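Local structure of glycolipid-binding domain-containing protein (Pseudomonas aeruginosa, 2H1T) at the interface of chains A and B. The protein belongs to a family of putative glycolipid-binding proteins and may take part in glycolipid metabolism. Sequence-based numbering; all coordinates share one arbitrary frame. Chains: chain A/B, Hypothetical protein.

The interface of chains A and B. Residues chain A 10-15, 43-44; chain B 18-20, 107, 183-185.
The N-terminal strand of chain A (6-12) and the loop after it cross onto chain B in this part of a two-fold symmetric, possibly biological dimer interface. A:Trp14 and B:Ser19 bury the most surface here. The indole leaves the backbone in the crowded position between N and the carbonyl carbon (chi1 60°), and B:Ser19 OG lies over one of its faces, 3.2 Å above the plane and toward the rim. That hydroxyl, anti to its own backbone N (chi1 -159°), donates to A:Trp14 O at 2.7 Å, approaching from above the carbonyl plane. The same oxygen accepts from A:Arg15 NH1, 3.0 Å away, so two donors from opposite chains grip it and may polarise the carbonyl. A:Arg15 bends at chi2 to bring the guanidinium back, and NH1 also bonds A:Gly12 O, tying the loop together. Around the indole rim, B:Phe185 meets the five-membered ring edge to face, planes 75° apart with CE1 at the indole edge, while B:Pro107 CB packs on CZ2. A:Gly12 pairs antiparallel with B:Phe185, and A:Leu13 N donates to B:Leu184 O at 2.7 Å, nearly straight at the hydrogen. On another segment of chain B, B:Ser20 O accepts from A:Gly12 N at 2.9 Å in a straight bond. B:Ser20 OG, also in the crowded position, sits 2.6 Å from a water that also lies 3.0 Å from A:Trp10 O, bridging the chains.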
ATOM      1  N   TRP A  10      -8.706  10.184   4.165  1.00 13.68           N
ATOM      2  CA  TRP A  10      -9.679   9.968   3.096  1.00 14.10           C
ATOM      3  C   TRP A  10      -9.564   8.568   2.545  1.00 14.43           C
ATOM      4  O   TRP A  10      -8.458   8.059   2.315  1.00 12.41           O
ATOM      5  CB  TRP A  10      -9.524  10.962   1.963  1.00 12.54           C
ATOM      6  CG  TRP A  10      -9.781  12.394   2.286  1.00 14.37           C
ATOM      7  CD1 TRP A  10     -10.985  13.055   2.269  1.00 13.42           C
ATOM      8  CD2 TRP A  10      -8.804  13.357   2.572  1.00 11.78           C
ATOM      9  NE1 TRP A  10     -10.800  14.396   2.598  1.00 12.69           N
ATOM     10  CE2 TRP A  10      -9.453  14.593   2.777  1.00 12.76           C
ATOM     11  CE3 TRP A  10      -7.419  13.293   2.734  1.00 12.97           C
ATOM     12  CZ2 TRP A  10      -8.754  15.758   3.118  1.00 13.64           C
ATOM     13  CZ3 TRP A  10      -6.733  14.456   3.069  1.00 14.25           C
ATOM     14  CH2 TRP A  10      -7.395  15.661   3.249  1.00 14.85           C
ATOM     15  N   ALA A  11     -10.711   7.957   2.298  1.00 13.84           N
ATOM     16  CA  ALA A  11     -10.795   6.704   1.587  1.00 13.80           C
ATOM     17  C   ALA A  11     -11.289   6.980   0.168  1.00 13.81           C
ATOM     18  O   ALA A  11     -12.261   7.732  -0.022  1.00 14.71           O
ATOM     19  CB  ALA A  11     -11.761   5.761   2.337  1.00 13.20           C
ATOM     20  N   GLY A  12     -10.679   6.334  -0.816  1.00 13.65           N
ATOM     21  CA  GLY A  12     -11.215   6.339  -2.143  1.00 14.44           C
ATOM     22  C   GLY A  12     -12.451   5.472  -2.357  1.00 12.44           C
ATOM     23  O   GLY A  12     -12.552   4.370  -1.790  1.00 13.82           O
ATOM     24  N   LEU A  13     -13.347   5.957  -3.228  1.00 13.39           N
ATOM     25  CA  LEU A  13     -14.577   5.262  -3.595  1.00 14.02           C
ATOM     26  C   LEU A  13     -14.433   4.657  -4.975  1.00 16.22           C
ATOM     27  O   LEU A  13     -15.146   3.720  -5.338  1.00 15.85           O
ATOM     28  CB  LEU A  13     -15.764   6.221  -3.535  1.00 15.29           C
ATOM     29  CG  LEU A  13     -15.977   6.884  -2.174  1.00 14.85           C
ATOM     30  CD1 LEU A  13     -17.092   7.918  -2.220  1.00 15.41           C
ATOM     31  CD2 LEU A  13     -16.274   5.883  -1.134  1.00 14.62           C
ATOM     32  N   TRP A  14     -13.502   5.193  -5.767  1.00 16.58           N
ATOM     33  CA  TRP A  14     -13.162   4.580  -7.032  1.00 14.92           C
ATOM     34  C   TRP A  14     -12.542   3.200  -6.750  1.00 13.36           C
ATOM     35  O   TRP A  14     -12.053   2.940  -5.653  1.00 12.10           O
ATOM     36  CB  TRP A  14     -12.219   5.485  -7.833  1.00 15.53           C
ATOM     37  CG  TRP A  14     -10.890   5.789  -7.128  1.00 16.63           C
ATOM     38  CD1 TRP A  14     -10.648   6.759  -6.185  1.00 16.06           C
ATOM     39  CD2 TRP A  14      -9.625   5.129  -7.352  1.00 16.51           C
ATOM     40  NE1 TRP A  14      -9.337   6.712  -5.775  1.00 17.94           N
ATOM     41  CE2 TRP A  14      -8.675   5.745  -6.490  1.00 18.00           C
ATOM     42  CE3 TRP A  14      -9.212   4.079  -8.182  1.00 18.65           C
ATOM     43  CZ2 TRP A  14      -7.350   5.336  -6.426  1.00 18.40           C
ATOM     44  CZ3 TRP A  14      -7.870   3.679  -8.141  1.00 18.69           C
ATOM     45  CH2 TRP A  14      -6.956   4.315  -7.260  1.00 16.29           C
ATOM     46  N   ARG A  15     -12.588   2.306  -7.722  1.00 13.69           N
ATOM     47  CA  ARG A  15     -11.953   0.984  -7.564  1.00 14.38           C
ATOM     48  C   ARG A  15     -11.194   0.626  -8.842  1.00 15.96           C
ATOM     49  O   ARG A  15     -11.613   0.993  -9.952  1.00 15.12           O
ATOM     50  CB  ARG A  15     -12.989  -0.116  -7.250  1.00 16.57           C
ATOM     51  CG  ARG A  15     -13.737  -0.017  -5.912  1.00 15.31           C
ATOM     52  CD  ARG A  15     -12.785  -0.394  -4.798  1.00 18.96           C
ATOM     53  NE  ARG A  15     -13.282  -0.394  -3.418  1.00 19.45           N
ATOM     54  CZ  ARG A  15     -13.416   0.688  -2.652  1.00 21.72           C
ATOM     55  NH1 ARG A  15     -13.190   1.917  -3.123  1.00 19.70           N
ATOM     56  NH2 ARG A  15     -13.785   0.546  -1.385  1.00 21.04           N
ATOM     57  N   GLY A  43     -11.572  -3.172   0.425  1.00 25.16           N
ATOM     58  CA  GLY A  43     -10.988  -2.539  -0.767  1.00 22.84           C
ATOM     59  C   GLY A  43      -9.898  -1.509  -0.507  1.00 22.64           C
ATOM     60  O   GLY A  43      -9.471  -0.820  -1.414  1.00 26.18           O
ATOM     61  N   LEU A  44      -9.451  -1.373   0.735  1.00 19.55           N
ATOM     62  CA  LEU A  44      -8.460  -0.374   1.070  1.00 19.00           C
ATOM     63  C   LEU A  44      -7.112  -1.055   1.358  1.00 17.05           C
ATOM     64  O   LEU A  44      -7.057  -2.212   1.793  1.00 14.10           O
ATOM     65  CB  LEU A  44      -8.907   0.460   2.275  1.00 18.51           C
ATOM     66  CG  LEU A  44     -10.262   1.183   2.090  1.00 19.45           C
ATOM     67  CD1 LEU A  44     -10.677   1.869   3.379  1.00 23.84           C
ATOM     68  CD2 LEU A  44     -10.176   2.193   0.950  1.00 20.03           C
TER
ATOM     69  N   SER B  18      -9.653  -2.410  -5.508  1.00 16.43           N
ATOM     70  CA  SER B  18      -9.086  -1.612  -4.443  1.00 18.49           C
ATOM     71  C   SER B  18      -9.017  -0.126  -4.778  1.00 16.77           C
ATOM     72  O   SER B  18      -9.315   0.282  -5.871  1.00 14.95           O
ATOM     73  CB  SER B  18      -7.726  -2.184  -3.975  1.00 20.93           C
ATOM     74  OG  SER B  18      -6.629  -1.845  -4.826  1.00 22.73           O
ATOM     75  N   SER B  19      -8.612   0.649  -3.791  1.00 15.09           N
ATOM     76  CA  SER B  19      -8.587   2.074  -3.893  1.00 13.20           C
ATOM     77  C   SER B  19      -7.504   2.681  -3.036  1.00 12.38           C
ATOM     78  O   SER B  19      -6.591   1.994  -2.550  1.00 14.49           O
ATOM     79  CB  SER B  19      -9.961   2.630  -3.540  1.00 12.44           C
ATOM     80  OG  SER B  19     -10.087   3.930  -4.092  1.00 12.88           O
ATOM     81  N   SER B  20      -7.596   3.990  -2.892  1.00 12.50           N
ATOM     82  CA  SER B  20      -6.669   4.781  -2.126  1.00 14.15           C
ATOM     83  C   SER B  20      -7.035   4.897  -0.655  1.00 12.79           C
ATOM     84  O   SER B  20      -8.212   4.881  -0.283  1.00 10.76           O
ATOM     85  CB  SER B  20      -6.570   6.174  -2.744  1.00 13.40           C
ATOM     86  OG  SER B  20      -7.838   6.844  -2.783  1.00 14.18           O
ATOM     87  N   PRO B 107      -4.104  10.414  -6.641  1.00 15.87           N
ATOM     88  CA  PRO B 107      -5.466  10.464  -6.137  1.00 17.58           C
ATOM     89  C   PRO B 107      -5.616  11.113  -4.749  1.00 15.50           C
ATOM     90  O   PRO B 107      -5.552  10.432  -3.744  1.00 14.36           O
ATOM     91  CB  PRO B 107      -5.865   8.962  -6.101  1.00 17.05           C
ATOM     92  CG  PRO B 107      -4.629   8.240  -5.886  1.00 14.38           C
ATOM     93  CD  PRO B 107      -3.447   9.167  -6.212  1.00 15.01           C
ATOM     94  N   GLY B 183     -18.623  10.000  -5.192  1.00 15.23           N
ATOM     95  CA  GLY B 183     -18.228   8.855  -6.025  1.00 16.59           C
ATOM     96  C   GLY B 183     -16.735   8.678  -6.203  1.00 17.71           C
ATOM     97  O   GLY B 183     -16.306   7.807  -6.963  1.00 19.19           O
ATOM     98  N   LEU B 184     -15.929   9.484  -5.506  1.00 17.06           N
ATOM     99  CA  LEU B 184     -14.467   9.373  -5.616  1.00 16.43           C
ATOM    100  C   LEU B 184     -13.727   9.267  -4.280  1.00 16.82           C
ATOM    101  O   LEU B 184     -12.836   8.406  -4.139  1.00 12.85           O
ATOM    102  CB  LEU B 184     -13.907  10.540  -6.405  1.00 18.51           C
ATOM    103  CG  LEU B 184     -13.966  10.438  -7.943  1.00 22.21           C
ATOM    104  CD1 LEU B 184     -13.430  11.691  -8.565  1.00 24.37           C
ATOM    105  CD2 LEU B 184     -13.174   9.276  -8.454  1.00 23.30           C
ATOM    106  N   PHE B 185     -14.038  10.170  -3.325  1.00 15.61           N
ATOM    107  CA  PHE B 185     -13.375  10.175  -2.011  1.00 14.74           C
ATOM    108  C   PHE B 185     -14.375  10.485  -0.917  1.00 14.58           C
ATOM    109  O   PHE B 185     -15.323  11.241  -1.125  1.00 14.08           O
ATOM    110  CB  PHE B 185     -12.232  11.203  -1.911  1.00 14.04           C
ATOM    111  CG  PHE B 185     -11.125  11.014  -2.938  1.00 12.72           C
ATOM    112  CD1 PHE B 185     -10.125  10.089  -2.733  1.00 11.49           C
ATOM    113  CD2 PHE B 185     -11.109  11.776  -4.100  1.00 16.25           C
ATOM    114  CE1 PHE B 185      -9.129   9.922  -3.663  1.00 14.96           C
ATOM    115  CE2 PHE B 185     -10.142  11.601  -5.040  1.00 17.99           C
ATOM    116  CZ  PHE B 185      -9.131  10.643  -4.816  1.00 15.92           C
TER
HETATM  117  O   HOH W   1      -8.038   8.189  -0.606  1.00 12.73           O